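Local coordinates for Atg1 tMIT (PDB 4P1N), which forms the tandem MIT region of a serine/threonine protein kinase that is essential for autophagy and required for the formation of autophagosomes, at residues M30-I35 with M103-L108; S118-T123 with I141-I146; T218-L223 with K258-I263; H230-E235 with N244-D249. All blocks are in the same frame, centred on the assembly; numbering follows the deposited sequence.

From the N terminus, interaction 1 comes first: the end of helix 10-33 meets helix 95-129, closing a loop of 67 residues, most of them in the unmodelled stretch 37-92. Further along helix 95-129, interaction 2 pairs it with helix 137-170 across a short connection, about 23 Å from interaction 1 between centres. Both lie in the first MIT region. In the second, interaction 3 joins helices 209-227 and 250-273, and interaction 4 is nested within the loop it closes, folding the connecting segment on itself. No contacts cross along the chain. One place where the two regions meet is Ser118 CB of interaction 2 against Leu231 CD2 of interaction 4, at 4.1 Å.

Interaction 1: M30-I35 with M103-L108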
loop_
_atom_site.group_PDB
_atom_site.type_symbol
_atom_site.label_atom_id
_atom_site.label_comp_id
_atom_site.label_asym_id
_atom_site.label_seq_id
_atom_site.Cartn_x
_atom_site.Cartn_y
_atom_site.Cartn_z
ATOM N N MET B 30 -15.730 4.640 -3.824
ATOM C CA MET B 30 -16.849 5.554 -3.661
ATOM C C MET B 30 -18.118 5.007 -4.413
ATOM O O MET B 30 -19.221 5.146 -3.941
ATOM C CB MET B 30 -16.443 6.948 -4.126
ATOM C CG MET B 30 -17.555 7.987 -4.088
ATOM S SD MET B 30 -18.610 7.883 -5.558
ATOM C CE MET B 30 -17.901 9.168 -6.592
ATOM N N LYS B 31 -17.947 4.347 -5.551
ATOM C CA LYS B 31 -19.079 3.730 -6.237
ATOM C C LYS B 31 -19.480 2.457 -5.517
ATOM O O LYS B 31 -20.649 2.220 -5.313
ATOM C CB LYS B 31 -18.747 3.386 -7.673
ATOM C CG LYS B 31 -18.434 4.561 -8.554
ATOM C CD LYS B 31 -19.667 5.388 -8.796
ATOM C CE LYS B 31 -19.478 6.381 -9.926
ATOM N NZ LYS B 31 -20.819 6.777 -10.412
ATOM N N PHE B 32 -18.493 1.660 -5.114
ATOM C CA PHE B 32 -18.725 0.408 -4.420
ATOM C C PHE B 32 -19.534 0.635 -3.139
ATOM O O PHE B 32 -20.485 -0.101 -2.877
ATOM C CB PHE B 32 -17.403 -0.263 -4.072
ATOM C CG PHE B 32 -17.527 -1.687 -3.627
ATOM C CD1 PHE B 32 -17.893 -2.674 -4.518
ATOM C CD2 PHE B 32 -17.244 -2.046 -2.326
ATOM C CE1 PHE B 32 -18.017 -3.998 -4.118
ATOM C CE2 PHE B 32 -17.354 -3.364 -1.909
ATOM C CZ PHE B 32 -17.721 -4.350 -2.810
ATOM N N SER B 33 -19.148 1.636 -2.359
ATOM C CA SER B 33 -19.854 1.978 -1.105
ATOM C C SER B 33 -21.346 2.190 -1.254
ATOM O O SER B 33 -22.110 1.735 -0.410
ATOM C CB SER B 33 -19.271 3.233 -0.489
ATOM O OG SER B 33 -18.357 2.865 0.495
ATOM N N GLN B 34 -21.765 2.855 -2.330
ATOM C CA GLN B 34 -23.209 3.096 -2.579
ATOM C C GLN B 34 -23.968 1.823 -2.911
ATOM O O GLN B 34 -25.182 1.850 -3.104
ATOM C CB GLN B 34 -23.432 4.107 -3.705
ATOM C CG GLN B 34 -22.806 5.470 -3.469
ATOM C CD GLN B 34 -22.764 6.283 -4.750
ATOM O OE1 GLN B 34 -23.777 6.426 -5.430
ATOM N NE2 GLN B 34 -21.600 6.810 -5.095
ATOM N N ILE B 35 -23.250 0.712 -2.984
ATOM C CA ILE B 35 -23.829 -0.604 -3.210
ATOM C C ILE B 35 -23.983 -1.384 -1.898
ATOM O O ILE B 35 -24.802 -2.295 -1.816
ATOM C CB ILE B 35 -22.945 -1.371 -4.218
ATOM C CG1 ILE B 35 -23.210 -0.846 -5.621
ATOM C CG2 ILE B 35 -23.141 -2.883 -4.163
ATOM C CD1 ILE B 35 -21.964 -0.883 -6.468
ATOM N N MET B 103 -21.815 -1.808 -12.610
ATOM C CA MET B 103 -20.972 -1.667 -13.784
ATOM C C MET B 103 -19.880 -0.616 -13.605
ATOM O O MET B 103 -18.754 -0.871 -13.940
ATOM C CB MET B 103 -21.774 -1.322 -15.043
ATOM C CG MET B 103 -21.807 -2.441 -16.054
ATOM S SD MET B 103 -20.184 -2.764 -16.764
ATOM C CE MET B 103 -20.559 -2.693 -18.525
ATOM N N GLU B 104 -20.258 0.558 -13.132
ATOM C CA GLU B 104 -19.349 1.675 -12.931
ATOM C C GLU B 104 -18.230 1.282 -11.978
ATOM O O GLU B 104 -17.064 1.472 -12.288
ATOM C CB GLU B 104 -20.078 2.900 -12.415
ATOM C CG GLU B 104 -20.835 3.654 -13.500
ATOM C CD GLU B 104 -21.747 4.777 -12.980
ATOM O OE1 GLU B 104 -22.243 5.566 -13.827
ATOM O OE2 GLU B 104 -21.999 4.866 -11.756
ATOM N N SER B 105 -18.601 0.677 -10.859
ATOM C CA SER B 105 -17.630 0.230 -9.879
ATOM C C SER B 105 -16.689 -0.829 -10.481
ATOM O O SER B 105 -15.472 -0.730 -10.362
ATOM C CB SER B 105 -18.326 -0.266 -8.606
ATOM O OG SER B 105 -17.398 -0.291 -7.508
ATOM N N LEU B 106 -17.235 -1.801 -11.181
ATOM C CA LEU B 106 -16.433 -2.839 -11.785
ATOM C C LEU B 106 -15.401 -2.274 -12.713
ATOM O O LEU B 106 -14.248 -2.659 -12.642
ATOM C CB LEU B 106 -17.297 -3.780 -12.629
ATOM C CG LEU B 106 -16.936 -5.254 -12.725
ATOM C CD1 LEU B 106 -17.674 -5.851 -13.929
ATOM C CD2 LEU B 106 -15.458 -5.614 -12.750
ATOM N N LEU B 107 -15.845 -1.437 -13.646
ATOM C CA LEU B 107 -14.958 -0.821 -14.612
ATOM C C LEU B 107 -13.810 -0.042 -13.957
ATOM O O LEU B 107 -12.661 -0.097 -14.425
ATOM C CB LEU B 107 -15.762 0.111 -15.562
ATOM C CG LEU B 107 -16.795 -0.588 -16.465
ATOM C CD1 LEU B 107 -17.434 0.434 -17.393
ATOM C CD2 LEU B 107 -16.164 -1.717 -17.250
ATOM N N LEU B 108 -14.120 0.670 -12.877
ATOM C CA LEU B 108 -13.104 1.401 -12.100
ATOM C C LEU B 108 -12.168 0.472 -11.376
ATOM O O LEU B 108 -10.974 0.762 -11.274
ATOM C CB LEU B 108 -13.786 2.361 -11.105
ATOM C CG LEU B 108 -14.575 3.464 -11.819
ATOM C CD1 LEU B 108 -15.409 4.251 -10.837
ATOM C CD2 LEU B 108 -13.655 4.380 -12.638
#
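A salt bridge, a small apolar patch and a close helix approach join the end of helix 10-33 to helix 95-129. In the ionic part, Lys31 bends at chi2 (-69°) so that its chain crosses the extended Glu104 side chain obliquely, and NZ donates to Glu104 OE2 at 2.6 Å. The ammonium meets this oxygen from above the carboxylate plane, 59° out of it, while Glu104 OE1 makes a long, weak ion pair with Lys100. The apolar part uses the root of the same lysine: Lys31 CB lies 3.8 Å from Ser105 CB, and Lys31 CG is equally close to Leu108 CD1. Ser105 OG, anti to its backbone N, sits near the plane of the Phe32 ring at its edge and 3.4 Å from Phe32 CB; its hydrogen bond goes to the carbonyl of Ala28. The small serine lets the backbones come near, with the CA atoms of Lys31 and Ser105 5.3 Å apart. An alanine at Lys31 would remove both the charge and the methylenes over Leu108, and would probably leave Glu104 without its strongest counter-charge. One lysine thus serves both chemistries, its stem packing while its tip probably offsets the charge of a buried carboxylate.

Interaction 2: S118-T123 with I141-I146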
loop_
_atom_site.group_PDB
_atom_site.type_symbol
_atom_site.label_atom_id
_atom_site.label_comp_id
_atom_site.label_asym_id
_atom_site.label_seq_id
_atom_site.Cartn_x
_atom_site.Cartn_y
_atom_site.Cartn_z
ATOM N N SER B 118 0.626 -2.784 -14.081
ATOM C CA SER B 118 1.680 -2.060 -14.771
ATOM C C SER B 118 2.851 -1.765 -13.820
ATOM O O SER B 118 4.009 -1.843 -14.192
ATOM C CB SER B 118 1.097 -0.765 -15.315
ATOM O OG SER B 118 2.119 -0.038 -15.953
ATOM N N SER B 119 2.510 -1.380 -12.591
ATOM C CA SER B 119 3.457 -1.234 -11.485
ATOM C C SER B 119 4.301 -2.471 -11.194
ATOM O O SER B 119 5.538 -2.401 -11.057
ATOM C CB SER B 119 2.658 -0.849 -10.196
ATOM O OG SER B 119 3.327 0.221 -9.617
ATOM N N MET B 120 3.646 -3.613 -11.071
ATOM C CA MET B 120 4.357 -4.847 -10.771
ATOM C C MET B 120 5.308 -5.246 -11.920
ATOM O O MET B 120 6.442 -5.693 -11.694
ATOM C CB MET B 120 3.378 -5.988 -10.532
ATOM C CG MET B 120 2.446 -5.787 -9.362
ATOM S SD MET B 120 3.375 -5.571 -7.844
ATOM C CE MET B 120 3.624 -7.290 -7.457
ATOM N N LYS B 121 4.820 -5.093 -13.144
ATOM C CA LYS B 121 5.602 -5.387 -14.351
ATOM C C LYS B 121 6.872 -4.544 -14.441
ATOM O O LYS B 121 7.950 -5.062 -14.670
ATOM C CB LYS B 121 4.741 -5.138 -15.589
ATOM C CG LYS B 121 3.693 -6.216 -15.788
ATOM C CD LYS B 121 2.625 -5.805 -16.785
ATOM C CE LYS B 121 1.603 -6.921 -17.009
ATOM N NZ LYS B 121 0.545 -6.494 -17.971
ATOM N N LEU B 122 6.723 -3.245 -14.243
ATOM C CA LEU B 122 7.836 -2.317 -14.258
ATOM C C LEU B 122 8.863 -2.705 -13.211
ATOM O O LEU B 122 10.069 -2.746 -13.481
ATOM C CB LEU B 122 7.329 -0.902 -13.977
ATOM C CG LEU B 122 8.306 0.254 -14.201
ATOM C CD1 LEU B 122 8.393 0.589 -15.683
ATOM C CD2 LEU B 122 7.895 1.499 -13.433
ATOM N N THR B 123 8.375 -2.991 -12.009
ATOM C CA THR B 123 9.218 -3.406 -10.915
ATOM C C THR B 123 9.849 -4.744 -11.215
ATOM O O THR B 123 11.029 -4.954 -10.948
ATOM C CB THR B 123 8.425 -3.467 -9.579
ATOM O OG1 THR B 123 7.818 -2.193 -9.327
ATOM C CG2 THR B 123 9.346 -3.814 -8.436
ATOM N N ILE B 141 7.784 -1.552 0.728
ATOM C CA ILE B 141 6.498 -1.159 1.298
ATOM C C ILE B 141 5.485 -0.913 0.187
ATOM O O ILE B 141 4.407 -1.518 0.196
ATOM C CB ILE B 141 6.659 0.020 2.275
ATOM C CG1 ILE B 141 7.268 -0.505 3.571
ATOM C CG2 ILE B 141 5.318 0.689 2.550
ATOM C CD1 ILE B 141 7.775 0.561 4.545
ATOM N N LEU B 142 5.858 -0.105 -0.807
ATOM C CA LEU B 142 4.973 0.219 -1.911
ATOM C C LEU B 142 4.475 -0.989 -2.625
ATOM O O LEU B 142 3.299 -1.073 -2.991
ATOM C CB LEU B 142 5.655 1.091 -2.962
ATOM C CG LEU B 142 5.586 2.580 -2.745
ATOM C CD1 LEU B 142 6.273 3.268 -3.900
ATOM C CD2 LEU B 142 4.152 3.063 -2.673
ATOM N N VAL B 143 5.396 -1.901 -2.895
ATOM C CA VAL B 143 5.070 -3.106 -3.594
ATOM C C VAL B 143 4.155 -4.014 -2.771
ATOM O O VAL B 143 3.218 -4.566 -3.333
ATOM C CB VAL B 143 6.337 -3.835 -4.069
ATOM C CG1 VAL B 143 5.987 -5.206 -4.645
ATOM C CG2 VAL B 143 7.044 -2.984 -5.130
ATOM N N GLN B 144 4.407 -4.169 -1.471
ATOM C CA GLN B 144 3.400 -4.820 -0.610
ATOM C C GLN B 144 2.010 -4.181 -0.732
ATOM O O GLN B 144 1.002 -4.899 -0.931
ATOM C CB GLN B 144 3.863 -4.884 0.825
ATOM C CG GLN B 144 5.048 -5.855 0.971
ATOM C CD GLN B 144 5.565 -5.925 2.369
ATOM O OE1 GLN B 144 5.141 -5.162 3.239
ATOM N NE2 GLN B 144 6.508 -6.858 2.620
ATOM N N TRP B 145 1.964 -2.841 -0.692
ATOM C CA TRP B 145 0.706 -2.120 -0.891
ATOM C C TRP B 145 0.034 -2.410 -2.220
ATOM O O TRP B 145 -1.161 -2.690 -2.264
ATOM C CB TRP B 145 0.916 -0.621 -0.709
ATOM C CG TRP B 145 -0.341 0.176 -0.794
ATOM C CD1 TRP B 145 -1.289 0.413 0.202
ATOM C CD2 TRP B 145 -0.842 0.816 -1.981
ATOM N NE1 TRP B 145 -2.314 1.203 -0.325
ATOM C CE2 TRP B 145 -2.047 1.460 -1.652
ATOM C CE3 TRP B 145 -0.346 0.955 -3.264
ATOM C CZ2 TRP B 145 -2.784 2.193 -2.599
ATOM C CZ3 TRP B 145 -1.065 1.724 -4.194
ATOM C CH2 TRP B 145 -2.261 2.316 -3.857
ATOM N N ILE B 146 0.799 -2.321 -3.314
ATOM C CA ILE B 146 0.302 -2.583 -4.663
ATOM C C ILE B 146 -0.268 -3.971 -4.720
ATOM O O ILE B 146 -1.365 -4.178 -5.207
ATOM C CB ILE B 146 1.465 -2.436 -5.711
ATOM C CG1 ILE B 146 1.793 -0.979 -5.933
ATOM C CG2 ILE B 146 1.121 -3.107 -7.033
ATOM C CD1 ILE B 146 3.180 -0.712 -6.489
#
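Met120 leaves the backbone with CG anti to the carbonyl carbon, and bends at chi2 (-59°) and chi3 (-84°) swing the sulfur over toward helix 137-170, although the CB itself does not point there. Ile146 offers it a methyl, CG2, which stands anti to the backbone N, and the two side chains slide past each other in opposite directions. Met120 SD comes to 3.4 Å from Ile146 CG2, a snug sulfur-to-methyl contact, and Met120 CG backs it at 3.8 Å from that same methyl. The sulfur also meets Val143 CG1 at 4.1 Å, touching two branched residues one turn apart. The other branch of Ile146 reaches Ser119, where CD1 approaches OG to 3.3 Å and CB to 3.7 Å. A turn later, Thr123 and Val143 meet tip to tip through their CG2 methyls, 4.1 Å apart. The Thr123 hydroxyl turns back along its own helix and donates to the carbonyl of Ser119 at 2.9 Å from OG1 to O, an oxygen that also accepts from Thr123 N. That hydroxyl is therefore satisfied within its own helix, and the contact is mainly between apolar groups, with the Ser119 hydroxyl against Ile146 CD1. The helices run roughly antiparallel, their short axes 141° apart in direction, as neighbours in a helical hairpin. Helix 10-33 covers one side, with Leu17 on Ser119 and Val14 on Thr123. A chain of another protein packs on Met120 and Val143, and Trp145 and Gln144 exchange hydrogen bonds with Gln144 and Trp145 of the second subunit.

Interaction 3: T218-L223 with K258-I263; sequences TSLWML and KYVSSI
Ser219 is the first residue of segment 218-223 to touch helix 250-273, and it does so lightly: its CB stands 4.3 Å from Ile263 CD1. Its hydroxyl serves a different neighbour, bonding to the carbonyl of Ala192 and to Ser196 OG on helix 184-204. Leu220 follows and does much more. With CG anti to the carbonyl carbon, its branches reach across to lie alongside Ile263, the two side chains sliding past each other in opposite directions; Leu220 CG is 3.7 Å from Ile263 CG2. Its CD2 methyl nestles against the backbone, 3.5 Å from the Val260 carbonyl oxygen, and lies 4.1 Å from Val260 CG1. Leu223 comes one turn further on. Its CB rests 3.7 Å from Val260 CG2, the pair again running antiparallel, while its CD1 methyl meets Ile263 CD1 at 3.7 Å with the two side chains crossing at about a right angle. The same CD1 grazes Tyr259 CB at 4.2 Å; the Tyr259 ring turns elsewhere, toward Tyr189 of helix 184-204. Leu220 and Leu223 thus flank the Val260 and Ile263 ridge, and the axes of the short segments pass 9.9 Å apart, nearly antiparallel at 157°. Leu220 also touches Leu267 and Leu223 touches Ile256, which extends the seam along helix 250-273 in both directions. Since the groups that meet are nearly all aliphatic and the polar groups at the margins bond elsewhere, the pairing of these helices of the second MIT region rests on shape and on burial of methyl groups, with no charge or directional bond between the segments.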
loop_
_atom_site.group_PDB
_atom_site.type_symbol
_atom_site.label_atom_id
_atom_site.label_comp_id
_atom_site.label_asym_id
_atom_site.label_seq_id
_atom_site.Cartn_x
_atom_site.Cartn_y
_atom_site.Cartn_z
ATOM N N THR B 218 -5.340 15.515 -7.936
ATOM C CA THR B 218 -6.185 14.336 -8.165
ATOM C C THR B 218 -6.769 14.305 -9.568
ATOM O O THR B 218 -6.663 13.268 -10.239
ATOM C CB THR B 218 -7.294 14.214 -7.127
ATOM O OG1 THR B 218 -6.699 14.159 -5.826
ATOM C CG2 THR B 218 -8.155 12.965 -7.388
ATOM N N SER B 219 -7.325 15.427 -10.030
ATOM C CA SER B 219 -7.825 15.519 -11.408
ATOM C C SER B 219 -6.752 15.247 -12.420
ATOM O O SER B 219 -7.012 14.686 -13.470
ATOM C CB SER B 219 -8.357 16.900 -11.730
ATOM O OG SER B 219 -9.481 17.224 -10.959
ATOM N N LEU B 220 -5.542 15.719 -12.151
ATOM C CA LEU B 220 -4.470 15.556 -13.083
ATOM C C LEU B 220 -4.026 14.106 -13.128
ATOM O O LEU B 220 -3.815 13.571 -14.195
ATOM C CB LEU B 220 -3.278 16.428 -12.701
ATOM C CG LEU B 220 -3.466 17.907 -13.008
ATOM C CD1 LEU B 220 -2.318 18.655 -12.354
ATOM C CD2 LEU B 220 -3.507 18.181 -14.509
ATOM N N TRP B 221 -3.882 13.466 -11.968
ATOM C CA TRP B 221 -3.560 12.038 -11.984
ATOM C C TRP B 221 -4.573 11.272 -12.811
ATOM O O TRP B 221 -4.201 10.445 -13.624
ATOM C CB TRP B 221 -3.527 11.444 -10.597
ATOM C CG TRP B 221 -2.424 11.906 -9.749
ATOM C CD1 TRP B 221 -2.546 12.478 -8.504
ATOM C CD2 TRP B 221 -1.017 11.789 -10.002
ATOM N NE1 TRP B 221 -1.307 12.720 -7.981
ATOM C CE2 TRP B 221 -0.351 12.306 -8.876
ATOM C CE3 TRP B 221 -0.267 11.256 -11.040
ATOM C CZ2 TRP B 221 1.013 12.330 -8.772
ATOM C CZ3 TRP B 221 1.119 11.293 -10.955
ATOM C CH2 TRP B 221 1.746 11.833 -9.825
ATOM N N MET B 222 -5.851 11.587 -12.629
ATOM C CA MET B 222 -6.949 10.903 -13.347
ATOM C C MET B 222 -6.862 11.060 -14.829
ATOM O O MET B 222 -6.932 10.076 -15.553
ATOM C CB MET B 222 -8.312 11.390 -12.868
ATOM C CG MET B 222 -8.567 10.974 -11.428
ATOM S SD MET B 222 -10.216 11.431 -10.851
ATOM C CE MET B 222 -11.244 10.335 -11.774
ATOM N N LEU B 223 -6.684 12.293 -15.297
ATOM C CA LEU B 223 -6.597 12.555 -16.722
ATOM C C LEU B 223 -5.321 12.023 -17.352
ATOM O O LEU B 223 -5.312 11.678 -18.549
ATOM C CB LEU B 223 -6.731 14.071 -17.013
ATOM C CG LEU B 223 -8.058 14.729 -16.683
ATOM C CD1 LEU B 223 -7.976 16.243 -16.871
ATOM C CD2 LEU B 223 -9.154 14.147 -17.549
ATOM N N LYS B 258 -5.919 19.475 -23.455
ATOM C CA LYS B 258 -6.187 20.877 -23.156
ATOM C C LYS B 258 -6.542 21.040 -21.679
ATOM O O LYS B 258 -5.959 21.856 -20.971
ATOM C CB LYS B 258 -7.317 21.437 -24.036
ATOM C CG LYS B 258 -7.078 21.344 -25.544
ATOM C CD LYS B 258 -6.027 22.318 -26.062
ATOM C CE LYS B 258 -6.631 23.648 -26.522
ATOM N NZ LYS B 258 -6.958 23.679 -27.980
ATOM N N TYR B 259 -7.486 20.244 -21.207
ATOM C CA TYR B 259 -7.854 20.254 -19.773
ATOM C C TYR B 259 -6.688 19.997 -18.850
ATOM O O TYR B 259 -6.542 20.674 -17.830
ATOM C CB TYR B 259 -8.998 19.296 -19.510
ATOM C CG TYR B 259 -10.311 19.829 -20.037
ATOM C CD1 TYR B 259 -10.849 20.981 -19.503
ATOM C CD2 TYR B 259 -11.002 19.194 -21.066
ATOM C CE1 TYR B 259 -12.036 21.508 -19.970
ATOM C CE2 TYR B 259 -12.206 19.704 -21.539
ATOM C CZ TYR B 259 -12.703 20.870 -20.976
ATOM O OH TYR B 259 -13.873 21.425 -21.366
ATOM N N VAL B 260 -5.828 19.053 -19.210
ATOM C CA VAL B 260 -4.617 18.797 -18.418
ATOM C C VAL B 260 -3.797 20.069 -18.290
ATOM O O VAL B 260 -3.355 20.412 -17.183
ATOM C CB VAL B 260 -3.731 17.679 -19.020
ATOM C CG1 VAL B 260 -2.323 17.721 -18.445
ATOM C CG2 VAL B 260 -4.353 16.323 -18.747
ATOM N N SER B 261 -3.618 20.765 -19.412
ATOM C CA SER B 261 -2.862 22.013 -19.436
ATOM C C SER B 261 -3.432 23.057 -18.523
ATOM O O SER B 261 -2.718 23.634 -17.734
ATOM C CB SER B 261 -2.785 22.606 -20.854
ATOM O OG SER B 261 -1.833 21.914 -21.627
ATOM N N SER B 262 -4.721 23.310 -18.628
ATOM C CA SER B 262 -5.352 24.346 -17.806
ATOM C C SER B 262 -5.408 23.979 -16.336
ATOM O O SER B 262 -5.183 24.827 -15.471
ATOM C CB SER B 262 -6.748 24.673 -18.336
ATOM O OG SER B 262 -7.699 23.788 -17.829
ATOM N N ILE B 263 -5.646 22.695 -16.029
ATOM C CA ILE B 263 -5.656 22.294 -14.623
ATOM C C ILE B 263 -4.260 22.436 -14.032
ATOM O O ILE B 263 -4.111 22.977 -12.936
ATOM C CB ILE B 263 -6.217 20.882 -14.394
ATOM C CG1 ILE B 263 -7.692 20.843 -14.777
ATOM C CG2 ILE B 263 -6.154 20.512 -12.919
ATOM C CD1 ILE B 263 -8.204 19.462 -15.129
#

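Interaction 4: H230-E235 with N244-D249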
loop_
_atom_site.group_PDB
_atom_site.type_symbol
_atom_site.label_atom_id
_atom_site.label_comp_id
_atom_site.label_asym_id
_atom_site.label_seq_id
_atom_site.Cartn_x
_atom_site.Cartn_y
_atom_site.Cartn_z
ATOM N N HIS B 230 0.225 3.106 -21.973
ATOM C CA HIS B 230 0.173 1.830 -21.268
ATOM C C HIS B 230 -1.030 1.733 -20.310
ATOM O O HIS B 230 -1.199 0.686 -19.722
ATOM C CB HIS B 230 1.436 1.538 -20.408
ATOM C CG HIS B 230 2.675 2.298 -20.791
ATOM N ND1 HIS B 230 3.050 3.469 -20.162
ATOM C CD2 HIS B 230 3.659 2.021 -21.687
ATOM C CE1 HIS B 230 4.190 3.898 -20.678
ATOM N NE2 HIS B 230 4.580 3.040 -21.606
ATOM N N LEU B 231 -1.812 2.810 -20.113
ATOM C CA LEU B 231 -2.923 2.823 -19.134
ATOM C C LEU B 231 -4.293 3.196 -19.712
ATOM O O LEU B 231 -5.315 2.919 -19.087
ATOM C CB LEU B 231 -2.641 3.831 -18.034
ATOM C CG LEU B 231 -1.331 3.723 -17.275
ATOM C CD1 LEU B 231 -1.332 4.766 -16.152
ATOM C CD2 LEU B 231 -1.153 2.321 -16.724
ATOM N N SER B 232 -4.298 3.846 -20.874
ATOM C CA SER B 232 -5.496 4.389 -21.480
ATOM C C SER B 232 -6.252 3.362 -22.301
ATOM O O SER B 232 -7.346 3.637 -22.745
ATOM C CB SER B 232 -5.148 5.543 -22.426
ATOM O OG SER B 232 -4.264 5.088 -23.424
ATOM N N SER B 233 -5.676 2.195 -22.501
ATOM C CA SER B 233 -6.393 1.095 -23.144
ATOM C C SER B 233 -7.542 0.559 -22.298
ATOM O O SER B 233 -7.417 0.472 -21.090
ATOM C CB SER B 233 -5.423 -0.032 -23.460
ATOM O OG SER B 233 -4.709 0.350 -24.633
ATOM N N ASN B 234 -8.634 0.165 -22.958
ATOM C CA ASN B 234 -9.865 -0.181 -22.273
ATOM C C ASN B 234 -9.919 -1.678 -22.029
ATOM O O ASN B 234 -9.868 -2.481 -22.972
ATOM C CB ASN B 234 -11.070 0.285 -23.073
ATOM C CG ASN B 234 -12.377 0.128 -22.307
ATOM O OD1 ASN B 234 -12.657 -0.935 -21.760
ATOM N ND2 ASN B 234 -13.189 1.190 -22.274
ATOM N N GLU B 235 -10.086 -2.048 -20.758
ATOM C CA GLU B 235 -9.925 -3.413 -20.401
ATOM C C GLU B 235 -11.102 -4.334 -20.769
ATOM O O GLU B 235 -10.991 -5.519 -20.614
ATOM C CB GLU B 235 -9.449 -3.668 -18.941
ATOM C CG GLU B 235 -9.221 -2.695 -17.805
ATOM C CD GLU B 235 -8.888 -1.248 -18.056
ATOM O OE1 GLU B 235 -7.695 -0.838 -17.885
ATOM O OE2 GLU B 235 -9.866 -0.493 -18.279
ATOM N N ASN B 244 -5.650 -4.898 -25.155
ATOM C CA ASN B 244 -6.746 -3.977 -24.950
ATOM C C ASN B 244 -6.573 -2.804 -25.860
ATOM O O ASN B 244 -5.459 -2.384 -26.141
ATOM C CB ASN B 244 -6.805 -3.577 -23.471
ATOM C CG ASN B 244 -7.057 -4.801 -22.582
ATOM O OD1 ASN B 244 -6.249 -5.146 -21.752
ATOM N ND2 ASN B 244 -8.145 -5.487 -22.819
ATOM N N ILE B 245 -7.696 -2.280 -26.316
ATOM C CA ILE B 245 -7.721 -1.313 -27.355
ATOM C C ILE B 245 -8.172 0.028 -26.744
ATOM O O ILE B 245 -9.069 0.062 -25.881
ATOM C CB ILE B 245 -8.697 -1.780 -28.453
ATOM C CG1 ILE B 245 -8.178 -3.064 -29.135
ATOM C CG2 ILE B 245 -8.941 -0.682 -29.485
ATOM C CD1 ILE B 245 -6.710 -3.061 -29.529
ATOM N N THR B 246 -7.547 1.117 -27.192
ATOM C CA THR B 246 -7.966 2.435 -26.742
ATOM C C THR B 246 -9.249 2.779 -27.463
ATOM O O THR B 246 -9.407 2.516 -28.646
ATOM C CB THR B 246 -6.916 3.520 -26.994
ATOM O OG1 THR B 246 -5.701 3.128 -26.349
ATOM C CG2 THR B 246 -7.375 4.855 -26.411
ATOM N N SER B 247 -10.171 3.328 -26.706
ATOM C CA SER B 247 -11.529 3.585 -27.142
ATOM C C SER B 247 -11.727 5.070 -27.442
ATOM O O SER B 247 -12.739 5.472 -28.009
ATOM C CB SER B 247 -12.470 3.169 -26.005
ATOM O OG SER B 247 -13.812 3.398 -26.387
ATOM N N LEU B 248 -10.776 5.881 -26.992
ATOM C CA LEU B 248 -10.788 7.302 -27.218
ATOM C C LEU B 248 -10.372 7.540 -28.661
ATOM O O LEU B 248 -9.511 6.818 -29.173
ATOM C CB LEU B 248 -9.775 7.994 -26.307
ATOM C CG LEU B 248 -9.988 7.950 -24.784
ATOM C CD1 LEU B 248 -8.695 8.280 -24.062
ATOM C CD2 LEU B 248 -11.063 8.922 -24.355
ATOM N N ASP B 249 -10.967 8.544 -29.296
ATOM C CA ASP B 249 -10.442 9.059 -30.565
ATOM C C ASP B 249 -9.482 10.228 -30.334
ATOM O O ASP B 249 -9.298 10.683 -29.205
ATOM C CB ASP B 249 -11.570 9.403 -31.550
ATOM C CG ASP B 249 -12.247 10.751 -31.272
ATOM O OD1 ASP B 249 -11.588 11.725 -30.840
ATOM O OD2 ASP B 249 -13.462 10.851 -31.551
#
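The tight part of this contact is centred on Ser233 and Asn234, where the backbone of segment 230-235 crosses that of 244-249 and the CA atoms of Ser233 and Thr246 come within 4.1 Å. Asn234 N donates to Ile245 O at 3.0 Å, a fairly straight bond (164° at the hydrogen) whose donor sits 54° above the carbonyl plane. On one side of this bond, Asn244 CB presses to 3.3 Å from the Asn234 carbonyl oxygen and 3.8 Å from Ser233 CB. The Asn244 side chain then runs on beside Glu235, its ND2 3.6 Å from the Glu235 carbonyl oxygen. An alanine in place of Asn244 would remove the amide and is likely to loosen the packing against Glu235 and lose the weak bond from OD1 to another protein. The hydroxyls about Thr246 meet only loosely: Ser233 OG and Thr246 OG1 share a weak hydrogen bond at 3.4 Å. Ser232 OG bonds to the carbonyl of Asp228. Looser still are Ser247, whose CB lies 4.3 Å from Asn234 ND2, and the Ile245 side chain, which stays at the margin. This side is covered by a chain of another protein, which packs on Ile245 and bonds to Thr246 O and the Ser247 backbone. Asn234 OD1 accepts from Val236 N, its ND2 bonding weakly to Glu185 of helix 184-204. Ile245 pairs through its backbone with Tyr237, Glu235 is held by Thr114 and Lys111 of helix 95-129, and Asp249 caps the start of helix 250-273.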